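Local coordinates for putative histidinol-phosphate aminotransferase (Burkholderia pseudomallei, PDB 3P1T), which probably catalyses the pyridoxal-phosphate-dependent transfer of an amino group from L-histidinol phosphate to 2-oxoglutarate, a step of histidine biosynthesis, at residues 278-284 against 311-317; 97-101 against 306-310; 190-196 against 207-213. All coordinates share one frame; numbering follows the deposited sequence.

Contact 1: 278-284 against 311-317; sequences NFVLVEN and HHIRISI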
loop_
_atom_site.group_PDB
_atom_site.type_symbol
_atom_site.label_atom_id
_atom_site.label_comp_id
_atom_site.label_asym_id
_atom_site.label_seq_id
_atom_site.Cartn_x
_atom_site.Cartn_y
_atom_site.Cartn_z
ATOM N N ASN A 278 11.830 17.167 14.957
ATOM C CA ASN A 278 10.902 18.304 14.871
ATOM C C ASN A 278 9.951 18.391 16.087
ATOM O O ASN A 278 8.811 18.845 15.961
ATOM C CB ASN A 278 10.071 18.200 13.573
ATOM C CG ASN A 278 9.303 16.918 13.384
ATOM O OD1 ASN A 278 9.529 15.897 14.051
ATOM N ND2 ASN A 278 8.415 16.928 12.418
ATOM N N PHE A 279 10.431 18.004 17.264
ATOM C CA PHE A 279 9.640 17.994 18.489
ATOM C C PHE A 279 10.545 18.105 19.691
ATOM O O PHE A 279 11.756 17.978 19.529
ATOM C CB PHE A 279 8.801 16.691 18.569
ATOM C CG PHE A 279 9.611 15.417 18.505
ATOM C CD1 PHE A 279 10.329 14.972 19.610
ATOM C CD2 PHE A 279 9.672 14.673 17.339
ATOM C CE1 PHE A 279 11.118 13.823 19.535
ATOM C CE2 PHE A 279 10.430 13.501 17.278
ATOM C CZ PHE A 279 11.145 13.084 18.374
ATOM N N VAL A 280 9.972 18.278 20.905
ATOM C CA VAL A 280 10.752 18.319 22.152
ATOM C C VAL A 280 10.059 17.447 23.208
ATOM O O VAL A 280 8.820 17.462 23.306
ATOM C CB VAL A 280 11.031 19.744 22.706
ATOM C CG1 VAL A 280 12.042 20.497 21.842
ATOM C CG2 VAL A 280 9.746 20.551 22.910
ATOM N N LEU A 281 10.859 16.660 23.980
ATOM C CA LEU A 281 10.328 15.855 25.077
ATOM C C LEU A 281 10.394 16.694 26.349
ATOM O O LEU A 281 11.457 17.230 26.668
ATOM C CB LEU A 281 11.065 14.529 25.230
ATOM C CG LEU A 281 10.430 13.519 26.196
ATOM C CD1 LEU A 281 9.189 12.865 25.592
ATOM C CD2 LEU A 281 11.415 12.453 26.567
ATOM N N VAL A 282 9.245 16.865 27.034
ATOM C CA VAL A 282 9.126 17.680 28.248
ATOM C C VAL A 282 8.659 16.803 29.422
ATOM O O VAL A 282 7.771 15.968 29.238
ATOM C CB VAL A 282 8.163 18.880 28.015
ATOM C CG1 VAL A 282 8.093 19.789 29.242
ATOM C CG2 VAL A 282 8.585 19.687 26.798
ATOM N N GLU A 283 9.260 17.003 30.623
ATOM C CA GLU A 283 8.873 16.307 31.857
ATOM C C GLU A 283 7.475 16.726 32.268
ATOM O O GLU A 283 7.158 17.927 32.254
ATOM C CB GLU A 283 9.852 16.563 33.008
ATOM C CG GLU A 283 11.181 15.833 32.901
ATOM C CD GLU A 283 12.085 15.908 34.120
ATOM O OE1 GLU A 283 11.606 16.287 35.217
ATOM O OE2 GLU A 283 13.280 15.561 33.979
ATOM N N ASN A 284 6.629 15.742 32.617
ATOM C CA ASN A 284 5.254 16.018 33.016
ATOM C C ASN A 284 4.843 15.166 34.236
ATOM O O ASN A 284 4.039 14.244 34.118
ATOM C CB ASN A 284 4.302 15.779 31.838
ATOM C CG ASN A 284 2.869 16.127 32.150
ATOM O OD1 ASN A 284 2.571 17.080 32.893
ATOM N ND2 ASN A 284 1.960 15.315 31.631
ATOM N N HIS A 311 4.578 10.139 32.209
ATOM C CA HIS A 311 4.811 11.400 32.902
ATOM C C HIS A 311 5.862 12.245 32.134
ATOM O O HIS A 311 6.742 12.895 32.715
ATOM C CB HIS A 311 5.196 11.182 34.378
ATOM C CG HIS A 311 4.085 10.543 35.144
ATOM N ND1 HIS A 311 3.029 11.282 35.682
ATOM C CD2 HIS A 311 3.836 9.229 35.336
ATOM C CE1 HIS A 311 2.198 10.388 36.208
ATOM N NE2 HIS A 311 2.651 9.144 36.043
ATOM N N HIS A 312 5.693 12.246 30.805
ATOM C CA HIS A 312 6.415 13.008 29.791
ATOM C C HIS A 312 5.453 13.364 28.681
ATOM O O HIS A 312 4.505 12.608 28.437
ATOM C CB HIS A 312 7.617 12.232 29.224
ATOM C CG HIS A 312 8.826 12.173 30.097
ATOM N ND1 HIS A 312 8.976 11.187 31.049
ATOM C CD2 HIS A 312 9.952 12.927 30.065
ATOM C CE1 HIS A 312 10.161 11.403 31.602
ATOM N NE2 HIS A 312 10.786 12.438 31.040
ATOM N N ILE A 313 5.680 14.484 27.997
ATOM C CA ILE A 313 4.861 14.854 26.847
ATOM C C ILE A 313 5.806 15.179 25.689
ATOM O O ILE A 313 6.893 15.713 25.902
ATOM C CB ILE A 313 3.821 15.994 27.091
ATOM C CG1 ILE A 313 4.473 17.263 27.705
ATOM C CG2 ILE A 313 2.638 15.486 27.932
ATOM C CD1 ILE A 313 3.627 18.499 27.720
ATOM N N ARG A 314 5.407 14.807 24.478
ATOM C CA ARG A 314 6.154 15.093 23.263
ATOM C C ARG A 314 5.398 16.178 22.534
ATOM O O ARG A 314 4.268 15.963 22.087
ATOM C CB ARG A 314 6.357 13.824 22.400
ATOM C CG ARG A 314 7.366 14.014 21.267
ATOM C CD ARG A 314 7.232 12.959 20.185
ATOM N NE ARG A 314 5.965 13.113 19.475
ATOM C CZ ARG A 314 5.347 12.141 18.828
ATOM N NH1 ARG A 314 5.869 10.924 18.793
ATOM N NH2 ARG A 314 4.188 12.369 18.230
ATOM N N ILE A 315 5.981 17.375 22.501
ATOM C CA ILE A 315 5.382 18.547 21.858
ATOM C C ILE A 315 5.996 18.731 20.472
ATOM O O ILE A 315 7.211 18.931 20.370
ATOM C CB ILE A 315 5.581 19.819 22.741
ATOM C CG1 ILE A 315 5.067 19.609 24.186
ATOM C CG2 ILE A 315 4.943 21.033 22.055
ATOM C CD1 ILE A 315 5.379 20.737 25.153
ATOM N N SER A 316 5.176 18.684 19.411
ATOM C CA SER A 316 5.698 18.924 18.062
ATOM C C SER A 316 5.947 20.428 17.847
ATOM O O SER A 316 5.403 21.266 18.584
ATOM C CB SER A 316 4.747 18.379 17.005
ATOM O OG SER A 316 4.578 16.983 17.171
ATOM N N ILE A 317 6.818 20.763 16.882
ATOM C CA ILE A 317 7.117 22.152 16.540
ATOM C C ILE A 317 6.339 22.467 15.261
ATOM O O ILE A 317 6.625 21.881 14.203
ATOM C CB ILE A 317 8.650 22.394 16.413
ATOM C CG1 ILE A 317 9.433 21.968 17.681
ATOM C CG2 ILE A 317 8.967 23.806 15.976
ATOM C CD1 ILE A 317 9.014 22.596 19.019
HETATM O O HOH W 1 2.112 12.305 30.771
#
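Phe279 turns its ring toward Arg314 by placing CG between its own backbone N and carbonyl carbon (chi1 57°), while the arginine leaves its strand with CG anti to the backbone N (chi1 -168°) and runs on extended, which lays CD over one face of that ring; the bend at chi3 then turns the guanidinium onward. CD lies 3.8 Å from the ring centroid, a CH-pi contact, and the guanidinium plane is turned 40° from the ring; the charge itself sits farther off, so any cation-pi attraction is weak at most. Leu281 brings CD2 to 3.8 Å from CD2 of His312, whose NE2 has the CG of Glu283 alongside. The frame beneath is an antiparallel strand pair. Val280 and Ile315 exchange two backbone bonds, Val282 and Ile313 two more, the latter including Ile313 N to Val282 O at 2.8 Å. At the ends, Ile317 N bonds to Asn278 O and Asn284 N to His311 O.

On the opposite face the residues are branched and apolar, with Val282 CG2 3.8 Å from Ile315 CD1; helices 244-267 and 320-333 pack here, where beta-branched side chains suit both strand and core. At the Asn284 end of the pair, OD1 of this residue is bonded to Thr290 and ND2 to Gly287 and a water.

Arg314 NH1 is bonded to Asn146 and to a bound tartrate, probably from the crystallisation liquor. With its aliphatic part steadied by Phe279 and a cationic end presented to a carboxylic acid, the arginine is consistent with the anion-binding arginine that related aminotransferases use for their substrates.

Contact 2: 97-101 against 306-310; sequences WPGFD and QFGLH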
loop_
_atom_site.group_PDB
_atom_site.type_symbol
_atom_site.label_atom_id
_atom_site.label_comp_id
_atom_site.label_asym_id
_atom_site.label_seq_id
_atom_site.Cartn_x
_atom_site.Cartn_y
_atom_site.Cartn_z
ATOM N N TRP A 97 13.568 0.544 24.175
ATOM C CA TRP A 97 12.354 0.753 24.946
ATOM C C TRP A 97 12.719 1.400 26.284
ATOM O O TRP A 97 13.447 0.785 27.066
ATOM C CB TRP A 97 11.525 -0.511 25.150
ATOM C CG TRP A 97 10.155 -0.205 25.686
ATOM C CD1 TRP A 97 9.753 -0.275 26.987
ATOM C CD2 TRP A 97 9.045 0.331 24.949
ATOM N NE1 TRP A 97 8.447 0.129 27.100
ATOM C CE2 TRP A 97 7.983 0.501 25.865
ATOM C CE3 TRP A 97 8.835 0.663 23.595
ATOM C CZ2 TRP A 97 6.721 0.970 25.470
ATOM C CZ3 TRP A 97 7.592 1.152 23.211
ATOM C CH2 TRP A 97 6.548 1.285 24.138
ATOM N N PRO A 98 12.282 2.653 26.551
ATOM C CA PRO A 98 11.400 3.512 25.742
ATOM C C PRO A 98 11.977 3.844 24.379
ATOM O O PRO A 98 13.195 3.954 24.234
ATOM C CB PRO A 98 11.283 4.789 26.589
ATOM C CG PRO A 98 11.502 4.330 27.978
ATOM C CD PRO A 98 12.585 3.294 27.841
ATOM N N GLY A 99 11.084 3.987 23.402
ATOM C CA GLY A 99 11.404 4.301 22.020
ATOM C C GLY A 99 10.162 4.160 21.168
ATOM O O GLY A 99 9.080 3.926 21.707
ATOM N N PHE A 100 10.298 4.294 19.838
ATOM C CA PHE A 100 9.193 4.187 18.894
ATOM C C PHE A 100 8.466 2.840 19.060
ATOM O O PHE A 100 9.098 1.794 19.140
ATOM C CB PHE A 100 9.709 4.371 17.466
ATOM C CG PHE A 100 8.652 4.217 16.403
ATOM C CD1 PHE A 100 7.569 5.088 16.346
ATOM C CD2 PHE A 100 8.750 3.213 15.441
ATOM C CE1 PHE A 100 6.582 4.935 15.370
ATOM C CE2 PHE A 100 7.775 3.080 14.448
ATOM C CZ PHE A 100 6.692 3.933 14.427
ATOM N N ASP A 101 7.144 2.889 19.168
ATOM C CA ASP A 101 6.299 1.742 19.493
ATOM C C ASP A 101 5.876 0.905 18.271
ATOM O O ASP A 101 5.302 -0.179 18.455
ATOM C CB ASP A 101 5.019 2.230 20.222
ATOM C CG ASP A 101 4.106 3.213 19.468
ATOM O OD1 ASP A 101 4.621 3.974 18.601
ATOM O OD2 ASP A 101 2.886 3.252 19.778
ATOM N N GLN A 306 2.884 6.309 25.658
ATOM C CA GLN A 306 2.700 5.453 24.491
ATOM C C GLN A 306 3.995 4.752 24.119
ATOM O O GLN A 306 3.962 3.659 23.553
ATOM C CB GLN A 306 2.230 6.331 23.313
ATOM C CG GLN A 306 1.773 5.558 22.086
ATOM C CD GLN A 306 1.314 6.449 20.961
ATOM O OE1 GLN A 306 0.648 7.481 21.152
ATOM N NE2 GLN A 306 1.579 6.012 19.752
ATOM N N PHE A 307 5.139 5.409 24.406
ATOM C CA PHE A 307 6.481 4.937 24.074
ATOM C C PHE A 307 7.246 4.431 25.318
ATOM O O PHE A 307 8.416 4.092 25.200
ATOM C CB PHE A 307 7.268 6.065 23.395
ATOM C CG PHE A 307 6.494 6.735 22.291
ATOM C CD1 PHE A 307 6.375 6.139 21.042
ATOM C CD2 PHE A 307 5.864 7.956 22.504
ATOM C CE1 PHE A 307 5.629 6.748 20.025
ATOM C CE2 PHE A 307 5.126 8.568 21.487
ATOM C CZ PHE A 307 5.014 7.960 20.253
ATOM N N GLY A 308 6.571 4.332 26.460
ATOM C CA GLY A 308 7.158 3.834 27.701
ATOM C C GLY A 308 7.712 4.916 28.600
ATOM O O GLY A 308 8.276 4.621 29.667
ATOM N N LEU A 309 7.570 6.186 28.161
ATOM C CA LEU A 309 8.027 7.344 28.917
ATOM C C LEU A 309 6.840 8.057 29.540
ATOM O O LEU A 309 6.499 9.174 29.140
ATOM C CB LEU A 309 8.837 8.296 28.046
ATOM C CG LEU A 309 10.302 8.015 27.954
ATOM C CD1 LEU A 309 10.903 8.736 26.776
ATOM C CD2 LEU A 309 11.019 8.389 29.233
ATOM N N HIS A 310 6.220 7.412 30.542
ATOM C CA HIS A 310 5.090 7.968 31.277
ATOM C C HIS A 310 5.525 9.218 31.996
ATOM O O HIS A 310 6.711 9.357 32.336
ATOM C CB HIS A 310 4.532 6.946 32.266
ATOM C CG HIS A 310 4.124 5.689 31.594
ATOM N ND1 HIS A 310 5.024 4.644 31.406
ATOM C CD2 HIS A 310 2.949 5.367 31.006
ATOM C CE1 HIS A 310 4.366 3.726 30.717
ATOM N NE2 HIS A 310 3.110 4.108 30.465
#
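The indole of Trp97 receives the Phe307 peptide on one face, carbonyl O 3.4 Å above the ring plane and toward the rim, while Gln306 O lies at the indole edge near its plane. The Phe307 ring has Gln306 CB over one face, offset toward the rim, and Gly99 O at its edge, consistent with a weak attraction to the ring C-H bonds. Asp101 OD1 approaches Phe307 CE1 to 3.3 Å, carboxylate and ring planes 75° apart.

Phe307 O is also bonded by Gly99 N, in the carbonyl plane, at 3.2 Å. The peptide before Pro98 is cis, and this proline lays CB 3.6 Å from Leu309 CG, the two side chains crossing at about a right angle. Gly308 has a positive phi (94°), where a side chain would press on the preceding carbonyl and on the indole, so glycine suits the turn. At the outer end Gln306, its chain extended, points NE2 at Asp101 OD2 (3.1 Å), meeting the syn side but 31° out of the carboxylate plane; its OE1 is bonded to Lys302.

Trp97 is also in a cation-pi contact with Arg104 of helix 102-107. The 97-101 loop joins strand 92-96 of the seven-stranded sheet to that helix, and 306-310 joins strands 299-303 and 312-316 of the smaller sheet, so the contact links the two sheets through their loops.

Contact 3: 190-196 against 207-213; sequences ELVFRSF and LGALFGP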
loop_
_atom_site.group_PDB
_atom_site.type_symbol
_atom_site.label_atom_id
_atom_site.label_comp_id
_atom_site.label_asym_id
_atom_site.label_seq_id
_atom_site.Cartn_x
_atom_site.Cartn_y
_atom_site.Cartn_z
ATOM N N GLU A 190 23.928 -3.838 6.871
ATOM C CA GLU A 190 23.348 -2.590 7.347
ATOM C C GLU A 190 22.400 -2.011 6.292
ATOM O O GLU A 190 22.710 -1.985 5.092
ATOM C CB GLU A 190 24.459 -1.582 7.714
ATOM C CG GLU A 190 23.975 -0.401 8.531
ATOM C CD GLU A 190 25.023 0.584 9.018
ATOM O OE1 GLU A 190 26.237 0.261 8.988
ATOM O OE2 GLU A 190 24.615 1.688 9.448
ATOM N N LEU A 191 21.238 -1.569 6.768
ATOM C CA LEU A 191 20.194 -0.935 5.973
ATOM C C LEU A 191 19.773 0.394 6.621
ATOM O O LEU A 191 19.945 0.585 7.829
ATOM C CB LEU A 191 18.973 -1.866 5.801
ATOM C CG LEU A 191 19.206 -3.134 4.994
ATOM C CD1 LEU A 191 19.413 -4.320 5.912
ATOM C CD2 LEU A 191 18.024 -3.430 4.106
ATOM N N VAL A 192 19.226 1.306 5.824
ATOM C CA VAL A 192 18.766 2.599 6.341
ATOM C C VAL A 192 17.366 2.891 5.725
ATOM O O VAL A 192 17.100 2.548 4.569
ATOM C CB VAL A 192 19.812 3.749 6.113
ATOM C CG1 VAL A 192 20.276 3.867 4.674
ATOM C CG2 VAL A 192 19.333 5.090 6.636
ATOM N N PHE A 193 16.461 3.446 6.543
ATOM C CA PHE A 193 15.123 3.839 6.117
ATOM C C PHE A 193 14.947 5.367 6.208
ATOM O O PHE A 193 15.327 5.963 7.206
ATOM C CB PHE A 193 14.050 3.121 6.952
ATOM C CG PHE A 193 12.635 3.611 6.724
ATOM C CD1 PHE A 193 11.868 3.117 5.670
ATOM C CD2 PHE A 193 12.064 4.567 7.570
ATOM C CE1 PHE A 193 10.565 3.581 5.455
ATOM C CE2 PHE A 193 10.762 5.036 7.348
ATOM C CZ PHE A 193 10.014 4.516 6.311
ATOM N N ARG A 194 14.347 5.973 5.166
ATOM C CA ARG A 194 13.987 7.396 5.099
ATOM C C ARG A 194 12.484 7.513 4.869
ATOM O O ARG A 194 11.939 6.754 4.052
ATOM C CB ARG A 194 14.767 8.145 4.003
ATOM C CG ARG A 194 16.270 8.210 4.216
ATOM C CD ARG A 194 16.648 9.205 5.272
ATOM N NE ARG A 194 18.091 9.217 5.513
ATOM C CZ ARG A 194 18.943 10.047 4.925
ATOM N NH1 ARG A 194 18.511 10.928 4.033
ATOM N NH2 ARG A 194 20.236 10.000 5.223
ATOM N N SER A 195 11.820 8.448 5.582
ATOM C CA SER A 195 10.373 8.700 5.501
ATOM C C SER A 195 10.065 9.947 4.680
ATOM O O SER A 195 10.849 10.903 4.724
ATOM C CB SER A 195 9.803 8.870 6.907
ATOM O OG SER A 195 8.400 9.075 6.929
ATOM N N PHE A 196 8.914 9.969 3.966
ATOM C CA PHE A 196 8.508 11.161 3.220
ATOM C C PHE A 196 7.356 11.854 3.958
ATOM O O PHE A 196 6.757 12.802 3.437
ATOM C CB PHE A 196 8.122 10.817 1.756
ATOM C CG PHE A 196 9.257 10.208 0.956
ATOM C CD1 PHE A 196 10.345 10.984 0.552
ATOM C CD2 PHE A 196 9.261 8.859 0.645
ATOM C CE1 PHE A 196 11.426 10.410 -0.122
ATOM C CE2 PHE A 196 10.336 8.289 -0.044
ATOM C CZ PHE A 196 11.411 9.067 -0.425
ATOM N N LEU A 207 4.629 6.897 2.785
ATOM C CA LEU A 207 5.663 6.398 1.884
ATOM C C LEU A 207 7.041 6.537 2.527
ATOM O O LEU A 207 7.273 7.433 3.357
ATOM C CB LEU A 207 5.648 7.120 0.521
ATOM C CG LEU A 207 4.397 7.007 -0.325
ATOM C CD1 LEU A 207 4.493 7.883 -1.541
ATOM C CD2 LEU A 207 4.126 5.574 -0.730
ATOM N N GLY A 208 7.945 5.664 2.109
ATOM C CA GLY A 208 9.317 5.640 2.589
ATOM C C GLY A 208 10.231 4.939 1.607
ATOM O O GLY A 208 9.766 4.252 0.687
ATOM N N ALA A 209 11.538 5.127 1.794
ATOM C CA ALA A 209 12.578 4.527 0.970
ATOM C C ALA A 209 13.543 3.725 1.839
ATOM O O ALA A 209 14.068 4.252 2.824
ATOM C CB ALA A 209 13.327 5.610 0.193
ATOM N N LEU A 210 13.757 2.446 1.486
ATOM C CA LEU A 210 14.680 1.548 2.192
ATOM C C LEU A 210 15.930 1.361 1.356
ATOM O O LEU A 210 15.829 1.036 0.170
ATOM C CB LEU A 210 14.025 0.185 2.516
ATOM C CG LEU A 210 14.923 -0.893 3.128
ATOM C CD1 LEU A 210 15.446 -0.491 4.523
ATOM C CD2 LEU A 210 14.207 -2.230 3.169
ATOM N N PHE A 211 17.100 1.544 1.974
ATOM C CA PHE A 211 18.396 1.405 1.295
ATOM C C PHE A 211 19.154 0.240 1.898
ATOM O O PHE A 211 19.188 0.100 3.121
ATOM C CB PHE A 211 19.219 2.710 1.378
ATOM C CG PHE A 211 18.447 3.928 0.932
ATOM C CD1 PHE A 211 17.655 4.643 1.827
ATOM C CD2 PHE A 211 18.484 4.350 -0.385
ATOM C CE1 PHE A 211 16.910 5.756 1.404
ATOM C CE2 PHE A 211 17.745 5.478 -0.803
ATOM C CZ PHE A 211 16.966 6.169 0.092
ATOM N N GLY A 212 19.732 -0.595 1.044
ATOM C CA GLY A 212 20.488 -1.758 1.489
ATOM C C GLY A 212 21.289 -2.426 0.392
ATOM O O GLY A 212 21.360 -1.918 -0.740
ATOM N N PRO A 213 21.897 -3.595 0.731
ATOM C CA PRO A 213 22.679 -4.354 -0.276
ATOM C C PRO A 213 21.773 -4.881 -1.396
ATOM O O PRO A 213 20.645 -5.304 -1.125
ATOM C CB PRO A 213 23.314 -5.488 0.532
ATOM C CG PRO A 213 22.454 -5.642 1.742
ATOM C CD PRO A 213 21.862 -4.285 2.038
HETATM O O HOH W 2 6.483 6.800 6.427
#
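Phe211 and Val192 face each other across a hydrogen-bonded pair, Val192 CG1 resting 3.6 Å from Phe211 CB. Farther along the same face the aliphatic part of Arg194 crosses the Phe211 side chain at about a right angle, CG 3.8 Å from CE1, and the guanidinium is turned 64° from the ring. That charged group goes on to a salt bridge with Glu171, so a residue that is hydrocarbon near the strand and cationic at its tip fits both surroundings. Ala209 has only a methyl on this face, and Phe196 packs against it, CZ 4.0 Å from Ala209 CB.

On the other face Phe193 has CG anti to the backbone N (chi1 172°), which leans the ring across toward the partner strand, CE1 3.7 Å from Gly208 CA; with no CB on Gly208, the ring can come this close. Leu210 places CD1 3.9 Å from Leu191 CD2, their side chains slanting past one another. These strands, 190-195 and 208-211, belong to the seven-stranded mixed sheet of the large domain of fold-type I PLP enzymes, in which 208-211 runs antiparallel to its neighbours. The chain between them continues the Ser-Phe-Ser-Lys sequence around the lysine that, in relatives, holds the cofactor as a Schiff base. Paired bonds link Val192 with Phe211 and Arg194 with Ala209, among them Phe211 N to Val192 O at 2.8 Å. Phe196 N bonds to Leu207 O, and a water bridges that same oxygen to Ser195 OG. Phe193 and Leu210 pack on helix 76-87, whereas Phe196 and Leu207 reach helix 231-241.

In the fold
Contacts 1 and 2 are continuous: their centres are 12 Å apart, and they meet where Arg314 NH1 lies 3.4 Å from Phe307 CZ and Leu281 CD2 3.8 Å from Leu309 CD1. Contact 3, nested in sequence within the loop that contact 2 closes, sits in the large sheet, its centre 26 Å from that of contact 1 and 22 Å from that of contact 2, touching neither. All three lie near a bound tartrate, probably from the crystallisation liquor: the nearest side-chain atoms of Arg314 and Phe307 are about 3 Å from it, those of Ser195 about 6 Å. This is consistent with a substrate pocket between the two sheets, as in related aminotransferases.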